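Local coordinates for alpha-L-rhamnosidase (Streptomyces avermitilis, PDB 3W5M), which hydrolyses terminal non-reducing alpha-L-rhamnose from rhamnosides such as naringin, rutin, hesperidin and gum arabic, and binds L-rhamnose through a calcium-dependent carbohydrate-binding module, at residues Ala226-Ala229 and Pro233-Trp236; Trp140-Phe143 and Glu147-Asn150; Ser177-Tyr182 and Gly290-Val295; Trp158-Val163 and Pro271-Ser276; Asn220-Ser225 and Ala255-Thr260. All coordinates share one frame; numbering follows the deposited sequence.

All five contacts lie in the carbohydrate-binding module CBM67, a beta sandwich of antiparallel sheets. Contacts 1 and 3, centres about 8 Å apart, share the calcium ion and its three waters and together supply the four protein ligands on which rhamnose binding depends. Contact 2 closes before contact 1 opens and touches both. Contacts 4 and 5, centres about 6 Å apart, involve neighbouring strands 156-165, 218-227 and 258-260 of one sheet, away from the metal, contact 4 adding the loop 271-276. Along the chain, contact 1 is nested inside the loops closed by contacts 3, 4 and 5. Strand 218-227 runs from contact 5 into contact 1, joining the sandwich core to the metal site.

Contact 1 of 5, residues Ala226-Ala229 and Pro233-Trp236; sequences ASNA and PAGW. With CA (calcium ion), chain B.
The calcium site of the CBM67 beta sandwich is built here in part by the side chain of Asn-228 and the backbone carbonyl of Pro-233. They sit where strand 218-227 ends and strand 235-244 is about to begin, so one short connection carries two of the four protein ligands. Asn-228 OD1 binds the calcium ion at 2.3 Å and Pro-233 O at 2.5 Å; three waters, with Asp-179 and Asn-180, complete seven-fold coordination. The two protein oxygens, Asn-228 OD1 and Pro-233 O, stand 3.1 Å apart because the cation draws both in, not because they bond to each other. With CG anti to the backbone N (chi1 -176°), the amide reaches from the strand end toward the metal. Asparagine suits the place because its two ends do different work: OD1 faces the cation, while ND2 donates to the carbonyls of Pro-153 and Gly-232, which fixes the rotation of the amide. Removing the calcium abolishes L-rhamnose binding, so this grip matters to the module's sugar recognition. Next to the ligands, the small methyl of Ala-234 lies against the amide, its CB 3.6 Å from Asn-228 CG, and lets the two chains come close. Away from the metal the contact becomes purely apolar. Trp-236, whose CG stands between the backbone N and the carbonyl carbon (chi1 70°), packs edge-to-face with Phe-159 and Trp-257, and its CD1 meets Ala-226 CB at 3.9 Å.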
# COMPACT_ATOMS: atom_id res chain seq x y z
N ALA A 226 39.20 0.30 -15.49
CA ALA A 226 38.41 1.19 -14.65
C ALA A 226 38.59 2.59 -15.21
O ALA A 226 39.69 2.94 -15.67
CB ALA A 226 38.88 1.13 -13.21
N SER A 227 37.53 3.38 -15.16
CA SER A 227 37.56 4.73 -15.73
C SER A 227 37.12 5.76 -14.71
O SER A 227 36.17 5.54 -13.94
CB SER A 227 36.68 4.81 -16.98
OG SER A 227 37.16 3.88 -17.95
N ASN A 228 37.80 6.90 -14.71
CA ASN A 228 37.40 8.02 -13.87
C ASN A 228 36.65 8.99 -14.77
O ASN A 228 37.15 9.34 -15.85
CB ASN A 228 38.64 8.67 -13.27
CG ASN A 228 38.33 9.81 -12.29
OD1 ASN A 228 37.24 9.91 -11.74
ND2 ASN A 228 39.32 10.66 -12.06
N ALA A 229 35.46 9.42 -14.34
CA ALA A 229 34.53 10.18 -15.21
C ALA A 229 34.88 11.65 -15.38
O ALA A 229 34.52 12.29 -16.38
CB ALA A 229 33.11 10.04 -14.68
N PRO A 233 38.65 12.33 -7.60
CA PRO A 233 39.01 11.01 -7.00
C PRO A 233 38.74 9.81 -7.91
O PRO A 233 37.76 9.79 -8.64
CB PRO A 233 38.15 10.94 -5.74
CG PRO A 233 37.87 12.37 -5.39
CD PRO A 233 37.79 13.12 -6.69
N ALA A 234 39.65 8.85 -7.88
CA ALA A 234 39.47 7.62 -8.64
C ALA A 234 40.04 6.50 -7.83
O ALA A 234 40.97 6.69 -7.02
CB ALA A 234 40.16 7.68 -9.99
N GLY A 235 39.48 5.32 -8.04
CA GLY A 235 39.99 4.13 -7.40
C GLY A 235 38.99 3.00 -7.59
O GLY A 235 37.80 3.24 -7.82
N TRP A 236 39.45 1.77 -7.44
CA TRP A 236 38.51 0.63 -7.52
C TRP A 236 38.96 -0.37 -6.46
O TRP A 236 40.11 -0.34 -6.03
CB TRP A 236 38.40 0.04 -8.95
CG TRP A 236 39.62 -0.70 -9.40
CD1 TRP A 236 40.74 -0.18 -9.99
CD2 TRP A 236 39.87 -2.11 -9.26
NE1 TRP A 236 41.66 -1.17 -10.22
CE2 TRP A 236 41.15 -2.37 -9.81
CE3 TRP A 236 39.11 -3.18 -8.76
CZ2 TRP A 236 41.71 -3.65 -9.85
CZ3 TRP A 236 39.68 -4.47 -8.80
CH2 TRP A 236 40.96 -4.68 -9.33
CA CA B . 35.71 10.04 -9.98
O HOH W 1 36.16 12.40 -10.27
O HOH W 2 33.41 11.22 -9.86
O HOH W 3 34.86 10.89 -7.65

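Contact 2 of 5, residues Trp140-Phe143 and Glu147-Asn150; sequences WIWF and EPAN
Just after strand 139-142 of the CBM67 sandwich the chain turns back on itself, and Pro-148 of the returning loop packs against Trp-142 at the end of the strand. Between the two side chains the meeting is apolar. With CG of Trp-142 anti to the backbone N (chi1 -163°), the proline touches the root of the indole and its pyrrole side, Pro-148 CB lying 3.7 Å from Trp-142 CB and 3.9 Å from Trp-142 CD1; the two side chains cross obliquely. The next carbon of the proline ring, CG, also comes 3.9 Å from the carbonyl oxygen of Phe-143, bringing the backbone beyond the tryptophan into the same patch. The polar edge of the indole is satisfied within the turn, because NE1 donates to Glu-145 OE2, and this probably holds the ring in place. Proline is suited to the partner position: it is compact, its ring is stiff, and it has no backbone N-H to satisfy. It also begins a turn of helical backbone angles, in which Asn-150 N donates to Glu-147 O at 2.9 Å. Around this pair, strand 282-286 runs antiparallel to 139-142 and places Lys-282 and Ala-284 against Pro-148, whose backbone bonds to Ala-234 beside strand 235-244; Trp-142 touches Ala-226 at the end of strand 218-227 and the calcium ligand Asn-228.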
# COMPACT_ATOMS: atom_id res chain seq x y z
N TRP A 140 41.39 0.41 -1.97
CA TRP A 140 41.08 1.10 -3.21
C TRP A 140 42.39 1.31 -3.94
O TRP A 140 43.35 1.81 -3.35
CB TRP A 140 40.47 2.47 -2.96
CG TRP A 140 39.13 2.43 -2.30
CD1 TRP A 140 38.88 2.40 -0.97
CD2 TRP A 140 37.86 2.47 -2.95
NE1 TRP A 140 37.53 2.38 -0.74
CE2 TRP A 140 36.87 2.42 -1.94
CE3 TRP A 140 37.46 2.54 -4.30
CZ2 TRP A 140 35.50 2.47 -2.23
CZ3 TRP A 140 36.10 2.55 -4.58
CH2 TRP A 140 35.13 2.52 -3.54
N ILE A 141 42.45 0.89 -5.21
CA ILE A 141 43.68 1.02 -5.98
C ILE A 141 43.47 1.81 -7.26
O ILE A 141 42.34 1.94 -7.76
CB ILE A 141 44.37 -0.34 -6.28
CG1 ILE A 141 43.49 -1.26 -7.13
CG2 ILE A 141 44.74 -1.03 -5.00
CD1 ILE A 141 44.27 -2.41 -7.73
N TRP A 142 44.57 2.37 -7.78
CA TRP A 142 44.57 3.04 -9.07
C TRP A 142 45.94 2.89 -9.68
O TRP A 142 46.82 2.27 -9.10
CB TRP A 142 44.20 4.54 -8.87
CG TRP A 142 43.78 5.21 -10.10
CD1 TRP A 142 44.45 6.24 -10.74
CD2 TRP A 142 42.59 4.97 -10.87
NE1 TRP A 142 43.74 6.63 -11.84
CE2 TRP A 142 42.61 5.87 -11.96
CE3 TRP A 142 41.53 4.06 -10.75
CZ2 TRP A 142 41.59 5.89 -12.94
CZ3 TRP A 142 40.51 4.09 -11.72
CH2 TRP A 142 40.56 5.01 -12.80
N PHE A 143 46.11 3.45 -10.87
CA PHE A 143 47.44 3.60 -11.45
C PHE A 143 48.29 4.56 -10.57
O PHE A 143 47.73 5.51 -9.98
CB PHE A 143 47.34 4.10 -12.89
CG PHE A 143 48.68 4.22 -13.56
CD1 PHE A 143 49.28 3.11 -14.15
CD2 PHE A 143 49.39 5.43 -13.51
CE1 PHE A 143 50.53 3.21 -14.73
CE2 PHE A 143 50.66 5.52 -14.07
CZ PHE A 143 51.23 4.42 -14.69
N GLU A 147 47.99 11.40 -6.31
CA GLU A 147 47.25 11.04 -5.11
C GLU A 147 45.80 10.78 -5.54
O GLU A 147 44.95 11.67 -5.50
CB GLU A 147 47.34 12.21 -4.13
CG GLU A 147 46.89 11.92 -2.72
CD GLU A 147 47.98 11.25 -1.89
OE1 GLU A 147 48.44 10.15 -2.29
OE2 GLU A 147 48.36 11.82 -0.83
N PRO A 148 45.53 9.56 -6.03
CA PRO A 148 44.25 9.33 -6.69
C PRO A 148 43.00 9.52 -5.82
O PRO A 148 41.94 9.88 -6.35
CB PRO A 148 44.37 7.88 -7.21
CG PRO A 148 45.85 7.61 -7.23
CD PRO A 148 46.39 8.36 -6.05
N ALA A 149 43.12 9.30 -4.52
CA ALA A 149 42.00 9.49 -3.61
C ALA A 149 41.60 10.98 -3.56
O ALA A 149 40.44 11.31 -3.33
CB ALA A 149 42.34 8.97 -2.23
N ASN A 150 42.56 11.85 -3.85
CA ASN A 150 42.31 13.29 -3.95
C ASN A 150 41.92 13.70 -5.37
O ASN A 150 40.87 14.31 -5.59
CB ASN A 150 43.53 14.08 -3.43
CG ASN A 150 43.30 15.58 -3.42
OD1 ASN A 150 43.87 16.31 -4.23
ND2 ASN A 150 42.44 16.06 -2.51

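Contact 3 of 5, residues Ser177-Tyr182 and Gly290-Val295; sequences SADNVY and GPWGRV. With CA (calcium ion), chain B.
Asp-179 is joined to Trp-292 at the calcium-dependent rhamnose site of CBM67, where strand 171-179 runs out. Along that strand, Ser-177 OG is hydrogen-bonded to the carbonyl of Trp-203, which with Asp-179 and Asn-180 binds rhamnose, and Ala-178 turns its small methyl toward Trp-236. Asp-179 then divides its carboxylate: OD1 binds the calcium ion at 2.3 Å, while OD2 accepts from Trp-292 NE1 at 2.8 Å. This bond is nearly straight (170°), lies in the indole plane and uses the anti lone pair of OD2, with carboxylate and ring 81° apart. Trp-292 itself is stacked on Trp-140 and meets Trp-203 edge-to-face. A phenylalanine in its place would lack the indole N-H, and the carboxylate of Asp-179 would probably be less firmly held against turning away from the metal. OD2 also accepts a hydrogen bond from calcium-bound water 3, at 2.7 Å. A cis peptide follows and turns Asn-180 to the same ion, with OD1 at 2.6 Å; Asn-180 and Val-181 form a classic beta bulge opposite Ser-227. Asparagine provides a donor as well as a ligand: its ND2 gives a hydrogen bond to metal-bound water 2 at 3.1 Å.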
# COMPACT_ATOMS: atom_id res chain seq x y z
N SER A 177 33.71 -2.58 -6.55
CA SER A 177 33.15 -1.27 -6.75
C SER A 177 34.21 -0.38 -7.41
O SER A 177 35.40 -0.63 -7.23
CB SER A 177 32.78 -0.69 -5.39
OG SER A 177 32.02 0.50 -5.55
N ALA A 178 33.80 0.65 -8.15
CA ALA A 178 34.80 1.60 -8.66
C ALA A 178 34.25 3.00 -8.69
O ALA A 178 33.06 3.19 -8.95
CB ALA A 178 35.28 1.21 -10.06
N ASP A 179 35.13 3.95 -8.42
CA ASP A 179 34.91 5.35 -8.74
C ASP A 179 35.69 5.60 -10.05
O ASP A 179 36.91 5.80 -9.98
CB ASP A 179 35.51 6.17 -7.59
CG ASP A 179 35.27 7.68 -7.75
OD1 ASP A 179 35.00 8.10 -8.87
OD2 ASP A 179 35.40 8.42 -6.77
N ASN A 180 35.06 5.62 -11.23
CA ASN A 180 33.61 5.58 -11.43
C ASN A 180 33.02 4.31 -12.01
O ASN A 180 31.89 3.95 -11.66
CB ASN A 180 33.18 6.75 -12.32
CG ASN A 180 33.40 8.07 -11.63
OD1 ASN A 180 34.41 8.75 -11.86
ND2 ASN A 180 32.49 8.42 -10.72
N VAL A 181 33.76 3.65 -12.89
CA VAL A 181 33.23 2.42 -13.52
C VAL A 181 34.32 1.37 -13.71
O VAL A 181 35.52 1.69 -13.66
CB VAL A 181 32.58 2.68 -14.91
CG1 VAL A 181 31.32 3.54 -14.78
CG2 VAL A 181 33.57 3.30 -15.90
N TYR A 182 33.90 0.13 -13.96
CA TYR A 182 34.85 -0.97 -14.12
C TYR A 182 34.34 -2.00 -15.14
O TYR A 182 33.15 -2.03 -15.46
CB TYR A 182 35.12 -1.65 -12.78
CG TYR A 182 33.88 -2.27 -12.16
CD1 TYR A 182 33.44 -3.53 -12.57
CD2 TYR A 182 33.14 -1.59 -11.21
CE1 TYR A 182 32.29 -4.09 -12.03
CE2 TYR A 182 31.99 -2.15 -10.66
CZ TYR A 182 31.58 -3.41 -11.08
OH TYR A 182 30.43 -3.95 -10.55
N GLY A 290 40.01 7.43 2.54
CA GLY A 290 39.71 8.19 1.31
C GLY A 290 38.37 8.90 1.42
O GLY A 290 37.80 8.98 2.51
N PRO A 291 37.85 9.42 0.30
CA PRO A 291 36.54 10.08 0.38
C PRO A 291 35.35 9.12 0.38
O PRO A 291 34.20 9.57 0.47
CB PRO A 291 36.49 10.91 -0.90
CG PRO A 291 37.43 10.23 -1.84
CD PRO A 291 38.45 9.51 -1.03
N TRP A 292 35.62 7.81 0.26
CA TRP A 292 34.57 6.86 -0.07
C TRP A 292 33.87 6.24 1.15
O TRP A 292 32.75 5.72 1.01
CB TRP A 292 35.10 5.78 -1.01
CG TRP A 292 35.69 6.33 -2.27
CD1 TRP A 292 35.02 6.92 -3.30
CD2 TRP A 292 37.07 6.31 -2.65
NE1 TRP A 292 35.90 7.30 -4.29
CE2 TRP A 292 37.16 6.91 -3.93
CE3 TRP A 292 38.25 5.81 -2.04
CZ2 TRP A 292 38.38 7.06 -4.61
CZ3 TRP A 292 39.46 5.95 -2.73
CH2 TRP A 292 39.51 6.57 -3.99
N GLY A 293 34.53 6.28 2.32
CA GLY A 293 33.98 5.76 3.57
C GLY A 293 33.77 4.26 3.60
O GLY A 293 34.38 3.51 2.82
N ARG A 294 32.86 3.81 4.47
CA ARG A 294 32.73 2.39 4.79
C ARG A 294 31.75 1.68 3.86
O ARG A 294 30.77 1.06 4.30
CB ARG A 294 32.35 2.22 6.27
CG ARG A 294 33.36 2.81 7.23
CD ARG A 294 33.02 2.52 8.70
NE ARG A 294 33.03 1.08 9.00
CZ ARG A 294 34.07 0.40 9.50
NH1 ARG A 294 35.22 1.01 9.78
NH2 ARG A 294 33.97 -0.90 9.73
N VAL A 295 32.04 1.74 2.56
CA VAL A 295 31.19 1.21 1.51
C VAL A 295 31.00 -0.31 1.65
O VAL A 295 31.96 -1.03 1.86
CB VAL A 295 31.79 1.58 0.13
CG1 VAL A 295 31.33 0.65 -0.95
CG2 VAL A 295 31.41 3.01 -0.23
CA CA B . 35.71 10.04 -9.98
O HOH W 3 34.86 10.89 -7.65
O HOH W 2 33.41 11.22 -9.86
O HOH W 1 36.16 12.40 -10.27

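Contact 4 of 5, residues Trp158-Val163 and Pro271-Ser276; sequences WFRRTV and PDFDDS
Arg-160 and Asp-275 form a salt bridge, with Arg-160 NE donating to Asp-275 OD2 at 2.8 Å and an N-H...O angle of 167°. The oxygen lies in the guanidinium plane, yet the donor comes from above the carboxylate plane. A bend at chi3 (50°) brings the arginine's far end to the backbone of the loop. There NH2 makes a weak bond to Pro-271 O at 3.4 Å, NH1 is held more firmly by the carbonyls of Glu-270 and Trp-268, and Phe-273 CB sits over one guanidinium face, 3.5 Å from Arg-160 NH1. Arginine suits this place because one flat cation can serve a carboxylate and several carbonyls at once. A leucine here would probably leave Asp-275 without its countercharge and the loop carbonyls without their shared donor. Further out, Lys-258 NZ donates to the backbone O of Asp-275, which lies within an Asx turn: Asp-274 OD1 accepts from Ser-276 N at 2.9 Å and from Ser-276 OG at 2.8 Å. The arrangement thus pins the long connection between strands 258-260 and 282-286 to strand 156-165 of the CBM67 beta sandwich.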
# COMPACT_ATOMS: atom_id res chain seq x y z
N TRP A 158 44.25 0.34 -16.64
CA TRP A 158 44.13 -1.11 -16.83
C TRP A 158 44.92 -1.82 -15.74
O TRP A 158 46.00 -1.33 -15.32
CB TRP A 158 44.63 -1.47 -18.24
CG TRP A 158 43.77 -0.89 -19.33
CD1 TRP A 158 42.71 -1.50 -19.95
CD2 TRP A 158 43.88 0.42 -19.92
NE1 TRP A 158 42.15 -0.65 -20.88
CE2 TRP A 158 42.84 0.53 -20.88
CE3 TRP A 158 44.75 1.51 -19.73
CZ2 TRP A 158 42.65 1.69 -21.65
CZ3 TRP A 158 44.56 2.66 -20.48
CH2 TRP A 158 43.51 2.74 -21.43
N PHE A 159 44.42 -2.98 -15.30
CA PHE A 159 44.97 -3.70 -14.16
C PHE A 159 44.94 -5.19 -14.42
O PHE A 159 43.94 -5.69 -14.97
CB PHE A 159 44.13 -3.44 -12.91
CG PHE A 159 44.02 -1.97 -12.57
CD1 PHE A 159 43.09 -1.19 -13.24
CD2 PHE A 159 44.88 -1.37 -11.65
CE1 PHE A 159 42.99 0.18 -12.99
CE2 PHE A 159 44.77 0.00 -11.39
CZ PHE A 159 43.84 0.76 -12.05
N ARG A 160 45.99 -5.87 -13.97
CA ARG A 160 46.09 -7.32 -14.05
C ARG A 160 46.63 -7.92 -12.77
O ARG A 160 47.47 -7.31 -12.08
CB ARG A 160 47.06 -7.72 -15.18
CG ARG A 160 46.49 -7.59 -16.59
CD ARG A 160 47.52 -7.92 -17.68
NE ARG A 160 48.22 -9.20 -17.46
CZ ARG A 160 47.81 -10.37 -17.94
NH1 ARG A 160 46.71 -10.45 -18.67
NH2 ARG A 160 48.53 -11.47 -17.69
N ARG A 161 46.18 -9.14 -12.48
CA ARG A 161 46.78 -9.94 -11.42
C ARG A 161 46.58 -11.41 -11.71
O ARG A 161 45.51 -11.86 -12.07
CB ARG A 161 46.23 -9.61 -10.02
CG ARG A 161 47.03 -10.26 -8.91
CD ARG A 161 46.59 -9.85 -7.51
NE ARG A 161 47.19 -10.72 -6.50
CZ ARG A 161 47.00 -10.58 -5.20
NH1 ARG A 161 46.24 -9.59 -4.73
NH2 ARG A 161 47.59 -11.42 -4.36
N THR A 162 47.68 -12.14 -11.59
CA THR A 162 47.61 -13.60 -11.69
C THR A 162 47.77 -14.16 -10.29
O THR A 162 48.77 -13.88 -9.63
CB THR A 162 48.68 -14.16 -12.63
OG1 THR A 162 48.45 -13.64 -13.94
CG2 THR A 162 48.61 -15.70 -12.66
N VAL A 163 46.78 -14.94 -9.86
CA VAL A 163 46.73 -15.54 -8.51
C VAL A 163 46.58 -17.05 -8.55
O VAL A 163 45.86 -17.59 -9.40
CB VAL A 163 45.58 -14.96 -7.65
CG1 VAL A 163 45.97 -13.60 -7.11
CG2 VAL A 163 44.25 -14.92 -8.42
N PRO A 271 45.56 -14.95 -19.84
CA PRO A 271 46.63 -15.42 -18.97
C PRO A 271 48.06 -15.11 -19.43
O PRO A 271 48.87 -14.70 -18.60
CB PRO A 271 46.38 -16.92 -18.90
CG PRO A 271 44.89 -17.03 -18.99
CD PRO A 271 44.46 -15.93 -19.93
N ASP A 272 48.36 -15.30 -20.72
CA ASP A 272 49.78 -15.28 -21.14
C ASP A 272 50.31 -13.94 -21.67
O ASP A 272 51.40 -13.87 -22.25
CB ASP A 272 50.08 -16.43 -22.11
CG ASP A 272 50.20 -17.78 -21.40
OD1 ASP A 272 50.44 -17.79 -20.17
OD2 ASP A 272 50.07 -18.83 -22.08
N PHE A 273 49.55 -12.88 -21.42
CA PHE A 273 49.90 -11.53 -21.85
C PHE A 273 51.11 -11.04 -21.05
O PHE A 273 51.21 -11.33 -19.85
CB PHE A 273 48.71 -10.62 -21.59
CG PHE A 273 48.95 -9.20 -21.96
CD1 PHE A 273 48.79 -8.77 -23.26
CD2 PHE A 273 49.37 -8.29 -20.99
CE1 PHE A 273 49.03 -7.45 -23.61
CE2 PHE A 273 49.61 -6.97 -21.32
CZ PHE A 273 49.44 -6.55 -22.63
N ASP A 274 52.01 -10.29 -21.68
CA ASP A 274 53.18 -9.86 -20.94
C ASP A 274 52.96 -8.51 -20.23
O ASP A 274 52.88 -7.48 -20.88
CB ASP A 274 54.42 -9.76 -21.82
CG ASP A 274 55.62 -9.18 -21.05
OD1 ASP A 274 55.75 -9.47 -19.83
OD2 ASP A 274 56.39 -8.41 -21.64
N ASP A 275 52.88 -8.54 -18.91
CA ASP A 275 52.67 -7.29 -18.17
C ASP A 275 53.90 -7.03 -17.33
O ASP A 275 53.87 -6.27 -16.35
CB ASP A 275 51.40 -7.38 -17.31
CG ASP A 275 51.44 -8.53 -16.34
OD1 ASP A 275 52.51 -9.12 -16.15
OD2 ASP A 275 50.39 -8.87 -15.74
N SER A 276 55.01 -7.68 -17.69
CA SER A 276 56.19 -7.55 -16.84
C SER A 276 56.73 -6.10 -16.78
O SER A 276 57.35 -5.72 -15.79
CB SER A 276 57.27 -8.59 -17.17
OG SER A 276 57.84 -8.34 -18.43

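Contact 5 of 5, residues Asn220-Ser225 and Ala255-Thr260; sequences NTLAVS and ASWKST
Trp-257 pushes the six-membered ring of its indole against Leu-222 and Val-224, two residues of strand 218-227 that face the interior of the CBM67 beta sandwich. The far carbons do the touching: Trp-257 CH2 meets Leu-222 CB at 3.6 Å, and CZ3 of the same ring meets Val-224 CG2 at 4.0 Å. Both aliphatic side chains cross the indole at about a right angle. Trp-257 has CG anti to its carbonyl carbon (chi1 -72°), which carries the ring from the lead-in to strand 258-260 across to strand 218-227; strand 156-165 lies between the two in the sheet. On Leu-222, CG likewise lies beside the backbone N (chi1 -45°), and the extended branch brings CD1 to 4.1 Å from Trp-257 CZ2, so leucine meets the ring with two carbons. Val-224 turns CG2 to the ring, and its branching at CB suits a buried strand residue. The indole's polar edge is also dealt with, since NE1 donates to the carbonyl of Phe-252. Beyond, Trp-236 also touches Val-224, while Leu-240 and Cys-238 of the same strand reach Leu-222 and Trp-257 respectively. With no hydrogen bond or charge across it, the contact rests on shape and apolar burial, and the one buried polar group of the indole is satisfied by a backbone carbonyl.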
# COMPACT_ATOMS: atom_id res chain seq x y z
N ASN A 220 45.02 -18.18 -12.02
CA ASN A 220 43.86 -17.58 -12.69
C ASN A 220 44.29 -16.13 -12.91
O ASN A 220 44.89 -15.55 -12.00
CB ASN A 220 42.64 -17.51 -11.76
CG ASN A 220 42.03 -18.85 -11.43
OD1 ASN A 220 40.84 -19.06 -11.69
ND2 ASN A 220 42.80 -19.75 -10.82
N THR A 221 43.96 -15.57 -14.07
CA THR A 221 44.31 -14.19 -14.38
C THR A 221 43.07 -13.31 -14.26
O THR A 221 42.06 -13.55 -14.91
CB THR A 221 44.91 -14.10 -15.78
OG1 THR A 221 46.09 -14.93 -15.83
CG2 THR A 221 45.28 -12.66 -16.14
N LEU A 222 43.14 -12.31 -13.39
CA LEU A 222 42.06 -11.35 -13.22
C LEU A 222 42.52 -10.10 -13.94
O LEU A 222 43.72 -9.77 -13.90
CB LEU A 222 41.84 -11.05 -11.72
CG LEU A 222 41.85 -12.30 -10.83
CD1 LEU A 222 41.79 -11.95 -9.36
CD2 LEU A 222 40.66 -13.19 -11.20
N ALA A 223 41.59 -9.43 -14.60
CA ALA A 223 41.92 -8.20 -15.32
C ALA A 223 40.79 -7.23 -15.19
O ALA A 223 39.60 -7.60 -15.25
CB ALA A 223 42.23 -8.51 -16.79
N VAL A 224 41.13 -5.95 -15.03
CA VAL A 224 40.09 -4.97 -14.75
C VAL A 224 40.47 -3.74 -15.53
O VAL A 224 41.63 -3.35 -15.51
CB VAL A 224 40.08 -4.62 -13.23
CG1 VAL A 224 39.23 -3.40 -12.93
CG2 VAL A 224 39.53 -5.79 -12.44
N SER A 225 39.53 -3.18 -16.27
CA SER A 225 39.63 -1.76 -16.72
C SER A 225 38.77 -0.92 -15.78
O SER A 225 37.75 -1.39 -15.28
CB SER A 225 39.20 -1.60 -18.18
OG SER A 225 37.82 -1.92 -18.34
N ALA A 255 48.64 -3.67 -3.92
CA ALA A 255 49.84 -3.39 -4.75
C ALA A 255 50.45 -4.63 -5.43
O ALA A 255 51.43 -4.53 -6.19
CB ALA A 255 50.91 -2.65 -3.92
N SER A 256 49.90 -5.80 -5.15
CA SER A 256 50.27 -7.01 -5.90
C SER A 256 49.72 -7.03 -7.34
O SER A 256 50.10 -7.90 -8.15
CB SER A 256 49.83 -8.26 -5.14
OG SER A 256 50.57 -8.34 -3.93
N TRP A 257 48.80 -6.10 -7.66
CA TRP A 257 48.25 -5.97 -9.00
C TRP A 257 49.19 -5.11 -9.81
O TRP A 257 49.81 -4.19 -9.27
CB TRP A 257 46.88 -5.29 -9.00
CG TRP A 257 45.77 -6.16 -8.46
CD1 TRP A 257 45.62 -6.63 -7.17
CD2 TRP A 257 44.64 -6.63 -9.19
NE1 TRP A 257 44.46 -7.36 -7.08
CE2 TRP A 257 43.85 -7.38 -8.30
CE3 TRP A 257 44.23 -6.49 -10.53
CZ2 TRP A 257 42.65 -8.02 -8.71
CZ3 TRP A 257 43.04 -7.12 -10.94
CH2 TRP A 257 42.27 -7.87 -10.03
N LYS A 258 49.27 -5.39 -11.11
CA LYS A 258 50.02 -4.55 -12.04
C LYS A 258 49.04 -3.59 -12.69
O LYS A 258 47.88 -3.95 -12.89
CB LYS A 258 50.69 -5.39 -13.13
CG LYS A 258 51.83 -6.27 -12.65
CD LYS A 258 52.99 -5.43 -12.12
CE LYS A 258 54.33 -6.16 -12.20
NZ LYS A 258 54.97 -6.03 -13.53
N SER A 259 49.50 -2.39 -13.03
CA SER A 259 48.66 -1.41 -13.70
C SER A 259 49.36 -0.72 -14.87
O SER A 259 50.59 -0.63 -14.88
CB SER A 259 48.17 -0.35 -12.70
OG SER A 259 47.29 0.56 -13.40
N THR A 260 48.59 -0.24 -15.84
CA THR A 260 49.17 0.59 -16.90
C THR A 260 48.28 1.76 -17.26
O THR A 260 47.07 1.66 -17.09
CB THR A 260 49.52 -0.21 -18.18
OG1 THR A 260 50.34 0.60 -19.03
CG2 THR A 260 48.25 -0.67 -18.92